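Local coordinates for protein with a SET domain within carboxy region (Cryptosporidium parvum, PDB 4LDG) that probably acts as a histone H4 lysine methyltransferase, this chain being the carboxy-terminal part of the protein that carries the SET domain, at residues Leu23-Leu27 / His137-Ile142; Ile101-Met107 / Ile126-Cys131; Leu165-Leu171 / Thr240-Phe245; Asn227-Thr232 / Glu255-Asp260. All coordinates share one frame. Where two conformers were deposited one is given. Numbering follows the deposited sequence.

Interaction 1. Residues Leu23-Leu27 / His137-Ile142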
# COMPACT_ATOMS: atom_id res chain seq x y z
N LEU A 23 -8.05 -2.28 10.45
CA LEU A 23 -8.58 -1.72 9.20
C LEU A 23 -9.99 -1.16 9.39
O LEU A 23 -10.27 -0.09 8.89
CB LEU A 23 -8.56 -2.74 8.07
CG LEU A 23 -7.14 -3.14 7.68
CD1 LEU A 23 -7.20 -4.31 6.70
CD2 LEU A 23 -6.34 -1.96 7.12
N ILE A 24 -10.84 -1.89 10.10
CA ILE A 24 -12.21 -1.42 10.39
C ILE A 24 -12.17 -0.12 11.20
O ILE A 24 -12.91 0.83 10.91
CB ILE A 24 -13.04 -2.51 11.12
CG1 ILE A 24 -13.45 -3.59 10.12
CG2 ILE A 24 -14.30 -1.93 11.73
CD1 ILE A 24 -13.95 -4.89 10.72
N GLN A 25 -11.29 -0.07 12.18
CA GLN A 25 -11.12 1.10 13.03
C GLN A 25 -10.63 2.30 12.20
O GLN A 25 -11.10 3.43 12.39
CB GLN A 25 -10.16 0.80 14.18
CG GLN A 25 -10.35 1.69 15.38
CD GLN A 25 -11.78 1.62 15.90
OE1 GLN A 25 -12.35 0.54 16.06
NE2 GLN A 25 -12.37 2.78 16.16
N ASP A 26 -9.69 2.05 11.28
CA ASP A 26 -9.21 3.08 10.35
C ASP A 26 -10.38 3.63 9.56
O ASP A 26 -10.56 4.85 9.46
CB ASP A 26 -8.18 2.52 9.36
CG ASP A 26 -7.54 3.61 8.49
OD1 ASP A 26 -7.12 4.64 9.07
OD2 ASP A 26 -7.45 3.43 7.24
N LEU A 27 -11.19 2.72 9.03
CA LEU A 27 -12.38 3.11 8.28
C LEU A 27 -13.27 4.01 9.15
O LEU A 27 -13.62 5.10 8.73
CB LEU A 27 -13.18 1.90 7.81
CG LEU A 27 -14.09 1.95 6.57
CD1 LEU A 27 -15.37 1.21 6.85
CD2 LEU A 27 -14.44 3.35 6.10
N HIS A 137 -2.45 5.87 3.64
CA HIS A 137 -2.83 4.80 2.69
C HIS A 137 -4.27 4.91 2.28
O HIS A 137 -5.06 5.62 2.90
CB HIS A 137 -2.55 3.40 3.27
CG HIS A 137 -2.90 3.26 4.70
ND1 HIS A 137 -1.95 3.19 5.70
CD2 HIS A 137 -4.11 3.23 5.33
CE1 HIS A 137 -2.55 3.11 6.88
NE2 HIS A 137 -3.86 3.13 6.68
N SER A 138 -4.62 4.22 1.20
CA SER A 138 -6.02 4.12 0.81
C SER A 138 -6.71 3.33 1.89
O SER A 138 -6.07 2.60 2.65
CB SER A 138 -6.16 3.44 -0.55
OG SER A 138 -5.75 4.32 -1.59
N CYS A 139 -8.02 3.51 1.99
CA CYS A 139 -8.84 2.77 2.95
C CYS A 139 -9.14 1.40 2.32
O CYS A 139 -9.72 1.30 1.23
CB CYS A 139 -10.11 3.57 3.23
SG CYS A 139 -11.38 2.75 4.21
N THR A 140 -8.62 0.35 2.95
CA THR A 140 -8.91 -1.02 2.54
C THR A 140 -9.52 -1.86 3.67
O THR A 140 -9.47 -1.47 4.84
CB THR A 140 -7.63 -1.76 2.11
OG1 THR A 140 -6.79 -1.93 3.25
CG2 THR A 140 -6.90 -1.00 1.02
N LEU A 141 -10.09 -3.01 3.31
CA LEU A 141 -10.57 -4.01 4.26
C LEU A 141 -10.22 -5.42 3.81
O LEU A 141 -10.07 -5.68 2.60
CB LEU A 141 -12.08 -3.91 4.41
CG LEU A 141 -12.55 -2.53 4.86
CD1 LEU A 141 -14.04 -2.44 4.69
CD2 LEU A 141 -12.14 -2.29 6.30
N ILE A 142 -10.11 -6.33 4.77
CA ILE A 142 -9.94 -7.76 4.50
C ILE A 142 -11.28 -8.50 4.61
O ILE A 142 -12.04 -8.29 5.54
CB ILE A 142 -9.01 -8.41 5.53
CG1 ILE A 142 -7.62 -7.79 5.48
CG2 ILE A 142 -8.90 -9.92 5.29
CD1 ILE A 142 -6.77 -8.28 6.64
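Leu23 overlaps the strand backbone and the side chain beyond it: its CB lies 3.6 Å from the carbonyl O of Thr140 and 4.0 Å from CD2 of Leu141, while its CD1 reaches CG1 of Ile142 at 3.7 Å. With 97 Å² covered, it is the largest single part of this contact. The CD2 methyl of Leu141 fits against the helix at Ile24, 4.0 Å from N and 4.2 Å from CG1 of that residue. One turn on, Leu27 sets its CD2 against SG of Cys139 at 3.6 Å, so Leu23, Asp26 and Leu27, spaced three and four residues apart, present one face of the helix to 137-142. That face belongs to the long N-terminal helix 15-36, which lies across strand 140-143, a member of the two-stranded antiparallel sheet with 151-154 at one side of the SET fold. The axes of helix 23-27 and strand 140-142 approach to 8.0 Å and run in roughly opposite senses, 148° apart, which pairs Leu23 with Leu141 and Leu27 with Cys139 in register. Within the sheet Leu141 bonds by its backbone to Ile153; toward the helix the contact is packing. At the polar margin, OD2 of Asp26 lies at the edge of the His137 ring, 3.6 Å from NE2, and makes its salt bridge to Lys30, one turn further along the helix.

Interaction 2. Residues Ile101-Met107 / Ile126-Cys131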
# COMPACT_ATOMS: atom_id res chain seq x y z
N ILE A 101 1.07 19.78 -0.77
CA ILE A 101 0.89 18.60 0.06
C ILE A 101 -0.29 18.77 0.99
O ILE A 101 -1.11 17.88 1.07
CB ILE A 101 2.16 18.28 0.85
CG1 ILE A 101 3.23 17.74 -0.09
CG2 ILE A 101 1.88 17.26 1.94
CD1 ILE A 101 4.60 17.65 0.55
N GLU A 102 -0.40 19.92 1.66
CA GLU A 102 -1.46 20.12 2.63
C GLU A 102 -2.82 20.28 1.98
O GLU A 102 -3.83 19.93 2.58
CB GLU A 102 -1.16 21.33 3.52
CG GLU A 102 0.13 21.19 4.29
CD GLU A 102 0.05 21.72 5.71
OE1 GLU A 102 -0.12 22.95 5.83
OE2 GLU A 102 0.20 20.92 6.68
N ALA A 103 -2.84 20.79 0.75
CA ALA A 103 -4.07 20.81 -0.03
C ALA A 103 -4.41 19.43 -0.57
O ALA A 103 -5.58 19.08 -0.68
CB ALA A 103 -3.96 21.78 -1.18
N THR A 104 -3.41 18.64 -0.92
CA THR A 104 -3.68 17.36 -1.56
C THR A 104 -4.09 16.32 -0.54
O THR A 104 -4.98 15.52 -0.79
CB THR A 104 -2.45 16.90 -2.35
OG1 THR A 104 -2.17 17.88 -3.37
CG2 THR A 104 -2.68 15.53 -2.99
N ILE A 105 -3.47 16.36 0.64
CA ILE A 105 -3.71 15.39 1.70
C ILE A 105 -4.32 16.05 2.92
O ILE A 105 -3.81 17.10 3.37
CB ILE A 105 -2.38 14.74 2.11
CG1 ILE A 105 -1.90 13.85 0.97
CG2 ILE A 105 -2.56 13.94 3.41
CD1 ILE A 105 -0.43 13.66 0.93
N ASP A 106 -5.41 15.48 3.43
CA ASP A 106 -6.04 15.97 4.66
C ASP A 106 -5.29 15.32 5.79
O ASP A 106 -5.39 14.11 5.97
CB ASP A 106 -7.50 15.55 4.71
CG ASP A 106 -8.23 16.07 5.96
OD1 ASP A 106 -9.29 16.73 5.78
OD2 ASP A 106 -7.74 15.81 7.10
N MET A 107 -4.57 16.14 6.56
CA MET A 107 -3.73 15.66 7.65
C MET A 107 -4.51 15.25 8.90
O MET A 107 -3.97 14.59 9.78
CB MET A 107 -2.69 16.73 7.99
CG MET A 107 -1.26 16.42 7.52
SD MET A 107 -0.96 16.55 5.74
CE MET A 107 -0.17 18.14 5.64
N ILE A 126 6.45 13.53 -5.06
CA ILE A 126 6.38 14.25 -3.80
C ILE A 126 5.27 13.68 -2.93
O ILE A 126 5.48 13.39 -1.76
CB ILE A 126 6.24 15.77 -4.05
CG1 ILE A 126 7.61 16.31 -4.51
CG2 ILE A 126 5.73 16.51 -2.81
CD1 ILE A 126 7.54 17.58 -5.33
N ILE A 127 4.10 13.49 -3.51
CA ILE A 127 2.97 12.92 -2.77
C ILE A 127 3.21 11.48 -2.29
O ILE A 127 2.92 11.15 -1.14
CB ILE A 127 1.67 12.99 -3.62
CG1 ILE A 127 1.35 14.45 -3.97
CG2 ILE A 127 0.49 12.34 -2.89
CD1 ILE A 127 1.06 15.33 -2.76
N TYR A 128 3.76 10.63 -3.14
CA TYR A 128 4.05 9.26 -2.76
C TYR A 128 5.04 9.17 -1.60
O TYR A 128 4.81 8.47 -0.61
CB TYR A 128 4.60 8.51 -3.99
CG TYR A 128 3.58 8.30 -5.11
CD1 TYR A 128 2.22 8.21 -4.84
CD2 TYR A 128 3.98 8.18 -6.42
CE1 TYR A 128 1.32 8.00 -5.85
CE2 TYR A 128 3.07 7.99 -7.44
CZ TYR A 128 1.74 7.87 -7.14
OH TYR A 128 0.81 7.68 -8.18
N LYS A 129 6.13 9.90 -1.74
CA LYS A 129 7.12 10.01 -0.68
C LYS A 129 6.47 10.45 0.62
O LYS A 129 6.71 9.86 1.68
CB LYS A 129 8.21 10.99 -1.11
CG LYS A 129 9.33 11.14 -0.09
CD LYS A 129 10.59 11.77 -0.68
CE LYS A 129 11.54 12.10 0.45
NZ LYS A 129 12.94 12.42 0.02
N TYR A 130 5.62 11.47 0.55
CA TYR A 130 4.94 11.92 1.76
C TYR A 130 4.05 10.82 2.35
O TYR A 130 4.03 10.64 3.56
CB TYR A 130 4.12 13.18 1.49
CG TYR A 130 3.54 13.82 2.74
CD1 TYR A 130 4.25 14.80 3.45
CD2 TYR A 130 2.29 13.45 3.20
CE1 TYR A 130 3.73 15.39 4.57
CE2 TYR A 130 1.76 14.02 4.34
CZ TYR A 130 2.49 14.99 5.03
OH TYR A 130 1.95 15.54 6.17
N CYS A 131 3.28 10.12 1.53
CA CYS A 131 2.39 9.04 2.05
C CYS A 131 3.21 7.88 2.65
O CYS A 131 2.87 7.33 3.70
CB CYS A 131 1.50 8.50 0.96
SG CYS A 131 0.36 9.69 0.22
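This is buried apolar packing between two helical parts that flank the SET-domain sheet: the end of helix 98-104, with the short strand 105-106 after it, rests on one face of helix 121-134. Its centre is Tyr130, with 93 Å² covered. CG2 of Ile101 sits over the ring in a CH-pi contact, 3.6 Å from the centroid and 8° off the normal. Ile101 also extends its CD1 to CG2 of Ile126 at 3.7 Å. At Ile105 the chain leaves helical geometry, and CD1 of Ile105 lies between CD2 of Tyr130, at 3.5 Å, and SG of Cys131, at 4.1 Å. CG2 of Thr104 meets CD1 of Ile127 at 3.8 Å. The far side of helix 121-134 turns Tyr128 to the SET core, where its ring meets Phe244. Tyr130 OH is hydrogen-bonded to Ser87, and Met107 makes an oblique Met-aromatic contact with the same tyrosine, its SD 4.9 Å from the ring centroid and 3.1 Å from OH.

Interaction 3. Residues Leu165-Leu171 / Thr240-Phe245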
# COMPACT_ATOMS: atom_id res chain seq x y z
N LEU A 165 -1.10 1.20 -0.92
CA LEU A 165 -0.51 0.59 0.27
C LEU A 165 0.95 0.38 -0.00
O LEU A 165 1.34 0.18 -1.17
CB LEU A 165 -1.10 -0.80 0.52
CG LEU A 165 -2.54 -0.96 1.01
CD1 LEU A 165 -2.96 -2.42 0.86
CD2 LEU A 165 -2.70 -0.50 2.46
N GLU A 166 1.75 0.36 1.05
CA GLU A 166 3.15 -0.01 0.87
C GLU A 166 3.20 -1.52 0.97
O GLU A 166 2.46 -2.10 1.74
CB GLU A 166 4.05 0.63 1.93
CG GLU A 166 5.52 0.27 1.75
CD GLU A 166 6.45 0.87 2.78
OE1 GLU A 166 6.01 1.69 3.61
OE2 GLU A 166 7.65 0.51 2.75
N TYR A 167 4.06 -2.16 0.18
CA TYR A 167 4.34 -3.57 0.36
C TYR A 167 5.42 -3.68 1.43
O TYR A 167 6.60 -3.58 1.15
CB TYR A 167 4.79 -4.22 -0.94
CG TYR A 167 4.71 -5.73 -0.92
CD1 TYR A 167 3.57 -6.37 -1.37
CD2 TYR A 167 5.75 -6.51 -0.44
CE1 TYR A 167 3.46 -7.75 -1.36
CE2 TYR A 167 5.65 -7.90 -0.42
CZ TYR A 167 4.49 -8.51 -0.88
OH TYR A 167 4.35 -9.86 -0.91
N LYS A 168 4.99 -3.84 2.67
CA LYS A 168 5.89 -3.92 3.82
C LYS A 168 6.38 -5.32 4.14
O LYS A 168 5.65 -6.29 3.97
CB LYS A 168 5.18 -3.38 5.05
CG LYS A 168 4.94 -1.89 4.98
CD LYS A 168 4.03 -1.42 6.09
CE LYS A 168 4.22 0.07 6.26
NZ LYS A 168 3.05 0.68 6.94
N GLY A 169 7.58 -5.41 4.69
CA GLY A 169 8.13 -6.72 5.09
C GLY A 169 9.54 -6.48 5.53
O GLY A 169 9.89 -5.33 5.70
N ASN A 170 10.34 -7.53 5.70
CA ASN A 170 11.78 -7.40 5.91
C ASN A 170 12.49 -7.35 4.57
O ASN A 170 12.35 -8.26 3.73
CB ASN A 170 12.35 -8.58 6.70
CG ASN A 170 11.67 -8.77 8.04
OD1 ASN A 170 11.38 -7.80 8.75
ND2 ASN A 170 11.42 -10.03 8.41
N LEU A 171 13.28 -6.31 4.38
CA LEU A 171 13.97 -6.09 3.14
C LEU A 171 15.22 -6.92 3.17
O LEU A 171 15.96 -6.86 4.14
CB LEU A 171 14.33 -4.62 2.97
CG LEU A 171 15.13 -4.31 1.71
CD1 LEU A 171 14.27 -4.47 0.46
CD2 LEU A 171 15.74 -2.91 1.76
N THR A 240 17.16 3.15 0.76
CA THR A 240 16.36 1.95 0.96
C THR A 240 15.16 1.99 -0.01
O THR A 240 14.40 2.97 -0.05
CB THR A 240 15.83 1.96 2.40
OG1 THR A 240 16.94 1.75 3.27
CG2 THR A 240 14.77 0.90 2.65
N PRO A 241 15.01 0.94 -0.83
CA PRO A 241 13.85 0.95 -1.70
C PRO A 241 12.61 0.73 -0.88
O PRO A 241 12.64 -0.09 0.02
CB PRO A 241 14.08 -0.27 -2.60
CG PRO A 241 14.88 -1.20 -1.75
CD PRO A 241 15.78 -0.31 -0.93
N ARG A 242 11.56 1.49 -1.19
CA ARG A 242 10.24 1.33 -0.60
C ARG A 242 9.29 1.00 -1.73
O ARG A 242 9.09 1.83 -2.67
CB ARG A 242 9.79 2.62 0.08
CG ARG A 242 10.84 3.21 1.01
CD ARG A 242 11.09 2.32 2.22
NE ARG A 242 9.89 2.31 3.05
CZ ARG A 242 9.66 3.12 4.08
NH1 ARG A 242 10.56 4.04 4.45
NH2 ARG A 242 8.52 3.02 4.74
N LEU A 243 8.67 -0.18 -1.62
CA LEU A 243 7.83 -0.71 -2.69
C LEU A 243 6.38 -0.50 -2.30
O LEU A 243 5.96 -0.82 -1.17
CB LEU A 243 8.14 -2.21 -2.87
CG LEU A 243 7.35 -3.08 -3.87
CD1 LEU A 243 7.64 -2.68 -5.31
CD2 LEU A 243 7.69 -4.55 -3.65
N PHE A 244 5.60 0.03 -3.26
CA PHE A 244 4.21 0.37 -2.99
C PHE A 244 3.32 0.20 -4.20
O PHE A 244 3.79 0.16 -5.38
CB PHE A 244 4.05 1.81 -2.43
CG PHE A 244 4.50 2.92 -3.37
CD1 PHE A 244 3.58 3.67 -4.09
CD2 PHE A 244 5.83 3.22 -3.53
CE1 PHE A 244 4.00 4.68 -4.95
CE2 PHE A 244 6.26 4.22 -4.39
CZ PHE A 244 5.35 4.95 -5.10
N PHE A 245 2.02 0.10 -3.90
CA PHE A 245 1.00 -0.06 -4.92
C PHE A 245 0.34 1.27 -5.22
O PHE A 245 0.11 2.08 -4.31
CB PHE A 245 -0.06 -1.00 -4.41
CG PHE A 245 0.40 -2.42 -4.29
CD1 PHE A 245 0.72 -3.14 -5.41
CD2 PHE A 245 0.46 -3.05 -3.05
CE1 PHE A 245 1.09 -4.46 -5.31
CE2 PHE A 245 0.83 -4.36 -2.94
CZ PHE A 245 1.15 -5.06 -4.07
O HOH W 1 8.47 -1.52 1.08
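Tyr167, Phe245 and Glu166 carry this contact, each with more than 70 Å² covered. Tyr167 joins the strand through its backbone, N donating to O of Leu243 at 2.7 Å. Its ring turns its edge to Phe245, with CD1 of Tyr167 3.7 Å from CE2 of Phe245. Phe245 in turn donates from its N to O of Leu165 at 2.8 Å, nearly straight. Glu166, in a non-hydrogen-bonded antiparallel pair with Phe244, extends along the strand to a two-pronged salt bridge with Arg242: NE to OE2 at 2.9 Å and NH2 to OE1 at 3.1 Å. Where the strands diverge, water 1 lies 2.8 Å from both OE2 of Glu166 and O of Tyr167 and accepts from N of Leu243 at 3.0 Å. Leu171 closes the far end, its CD2 3.7 Å from CD of Pro241. Strand 240-247 is the middle of an antiparallel SET-domain sheet, between 163-166 and 230-237; Ile132 of helix 121-134 packs on Glu166, Arg242 and Phe244, while Ile206 of strand 202-207 touches Tyr167, Leu171 and Leu243.

Interaction 4. Residues Asn227-Thr232 / Glu255-Asp260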
# COMPACT_ATOMS: atom_id res chain seq x y z
N ASN A 227 -7.07 -9.16 -14.96
CA ASN A 227 -7.85 -8.03 -14.42
C ASN A 227 -7.21 -7.28 -13.26
O ASN A 227 -7.92 -6.89 -12.32
CB ASN A 227 -9.22 -8.55 -14.01
CG ASN A 227 -9.98 -9.11 -15.16
OD1 ASN A 227 -10.24 -8.40 -16.14
ND2 ASN A 227 -10.34 -10.40 -15.08
N PRO A 228 -5.89 -7.05 -13.32
CA PRO A 228 -5.31 -6.33 -12.18
C PRO A 228 -5.80 -4.92 -12.14
O PRO A 228 -6.13 -4.34 -13.21
CB PRO A 228 -3.82 -6.37 -12.46
CG PRO A 228 -3.72 -6.45 -13.94
CD PRO A 228 -4.94 -7.17 -14.43
N ASN A 229 -5.88 -4.35 -10.95
CA ASN A 229 -6.25 -2.94 -10.85
C ASN A 229 -5.26 -2.07 -10.12
O ASN A 229 -5.52 -0.89 -9.96
CB ASN A 229 -7.64 -2.79 -10.28
CG ASN A 229 -7.80 -3.43 -8.93
OD1 ASN A 229 -6.84 -3.74 -8.24
ND2 ASN A 229 -9.05 -3.60 -8.54
N ILE A 230 -4.12 -2.66 -9.71
CA ILE A 230 -3.01 -1.92 -9.15
C ILE A 230 -1.70 -2.38 -9.77
O ILE A 230 -1.64 -3.44 -10.36
CB ILE A 230 -2.93 -2.05 -7.64
CG1 ILE A 230 -2.65 -3.50 -7.24
CG2 ILE A 230 -4.22 -1.59 -7.00
CD1 ILE A 230 -2.59 -3.66 -5.73
N ILE A 231 -0.69 -1.52 -9.67
CA ILE A 231 0.66 -1.79 -10.12
C ILE A 231 1.65 -1.31 -9.05
O ILE A 231 1.29 -0.56 -8.16
CB ILE A 231 1.00 -1.04 -11.41
CG1 ILE A 231 0.79 0.46 -11.27
CG2 ILE A 231 0.16 -1.56 -12.56
CD1 ILE A 231 1.31 1.25 -12.47
N THR A 232 2.90 -1.71 -9.17
CA THR A 232 3.91 -1.31 -8.19
C THR A 232 4.82 -0.19 -8.69
O THR A 232 4.96 0.05 -9.88
CB THR A 232 4.77 -2.51 -7.77
OG1 THR A 232 5.19 -3.21 -8.94
CG2 THR A 232 3.98 -3.44 -6.88
N GLU A 255 -14.82 -3.18 -4.25
CA GLU A 255 -14.12 -3.92 -5.29
C GLU A 255 -12.79 -4.48 -4.76
O GLU A 255 -12.07 -3.85 -3.99
CB GLU A 255 -13.93 -2.98 -6.47
CG GLU A 255 -12.97 -3.40 -7.57
CD GLU A 255 -13.11 -2.49 -8.78
OE1 GLU A 255 -13.60 -1.33 -8.66
OE2 GLU A 255 -12.73 -2.93 -9.88
N GLU A 256 -12.48 -5.69 -5.20
CA GLU A 256 -11.29 -6.39 -4.74
C GLU A 256 -10.07 -5.73 -5.34
O GLU A 256 -10.12 -5.32 -6.48
CB GLU A 256 -11.33 -7.87 -5.13
CG GLU A 256 -10.12 -8.66 -4.61
CD GLU A 256 -10.14 -10.17 -4.87
OE1 GLU A 256 -11.08 -10.66 -5.54
OE2 GLU A 256 -9.22 -10.88 -4.41
N LEU A 257 -8.97 -5.64 -4.58
CA LEU A 257 -7.71 -5.20 -5.15
C LEU A 257 -7.04 -6.41 -5.76
O LEU A 257 -6.95 -7.48 -5.14
CB LEU A 257 -6.80 -4.60 -4.10
CG LEU A 257 -7.35 -3.46 -3.25
CD1 LEU A 257 -6.25 -2.83 -2.42
CD2 LEU A 257 -8.02 -2.42 -4.12
N LEU A 258 -6.55 -6.24 -6.98
CA LEU A 258 -5.87 -7.30 -7.71
C LEU A 258 -4.59 -6.79 -8.36
O LEU A 258 -4.54 -5.67 -8.84
CB LEU A 258 -6.80 -7.92 -8.76
CG LEU A 258 -8.03 -8.66 -8.20
CD1 LEU A 258 -9.07 -9.00 -9.28
CD2 LEU A 258 -7.59 -9.91 -7.46
N PHE A 259 -3.58 -7.64 -8.36
CA PHE A 259 -2.27 -7.32 -8.81
C PHE A 259 -1.73 -8.48 -9.66
O PHE A 259 -1.90 -9.64 -9.31
CB PHE A 259 -1.36 -7.12 -7.59
CG PHE A 259 0.05 -6.83 -7.93
CD1 PHE A 259 0.37 -5.70 -8.67
CD2 PHE A 259 1.06 -7.69 -7.56
CE1 PHE A 259 1.70 -5.45 -9.03
CE2 PHE A 259 2.38 -7.43 -7.89
CZ PHE A 259 2.70 -6.30 -8.62
N ASP A 260 -1.08 -8.14 -10.77
CA ASP A 260 -0.40 -9.13 -11.59
C ASP A 260 0.99 -9.33 -11.03
O ASP A 260 1.87 -8.52 -11.27
CB ASP A 260 -0.31 -8.65 -13.03
CG ASP A 260 0.41 -9.64 -13.93
OD1 ASP A 260 0.87 -10.67 -13.42
OD2 ASP A 260 0.52 -9.39 -15.15
O HOH W 2 -0.44 -5.30 -11.91
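Hydrogen bonds come first, and the Asn229 side chain makes two of them by matching the backbone of 255-260 as another strand would: OD1 accepts from N of Leu258 at 2.8 Å and ND2 donates to O of Glu256 at 2.9 Å. O of Leu258 then receives two backbone donors, N of Asn229 at 2.8 Å and N of Ile230 at 3.2 Å. Further on, water 2 spans the widening gap, donating to O of Ile230 at 2.7 Å and accepting from N of Asp260 at 3.1 Å. Apolar packing lies alongside. CG1 of Ile230 meets CB of Phe259 at 3.9 Å, and CG2 of Thr232 lies 3.6 Å from CZ of Phe259. The Phe259 ring also packs edge-to-face with Phe245 and Tyr261. Pro228 adds a van der Waals contact with the backbone, its CB 3.7 Å from N of Asp260. Since strand 258-259 pairs in parallel with 222-223, the Asn-His pair of the SET-domain signature, the arrangement is that of the knot-like C-terminal crossing, or pseudoknot, characteristic of SET domains.

How the interactions relate
Interactions 3 and 4 form the core of the SET domain: their centres are about 16 Å apart, their segments alternate along the chain, and Phe245 joins them, with CD1 3.4 Å from CD1 of Ile230 and CE1 3.6 Å from CD1 of Phe259. Interaction 1 meets this core through His137, whose CB lies 4.0 Å from CD2 of Leu165, and Thr140, whose CG2 lies 4.0 Å from CD1 of Leu257. Interaction 2 reaches it where CG of Tyr128 is 3.7 Å from CE1 of Phe244; it stays about 8 Å from interaction 4, nearest atoms. As in related SET methyltransferases, the pseudoknot of interaction 4 probably belongs to the part of the fold that frames the active site.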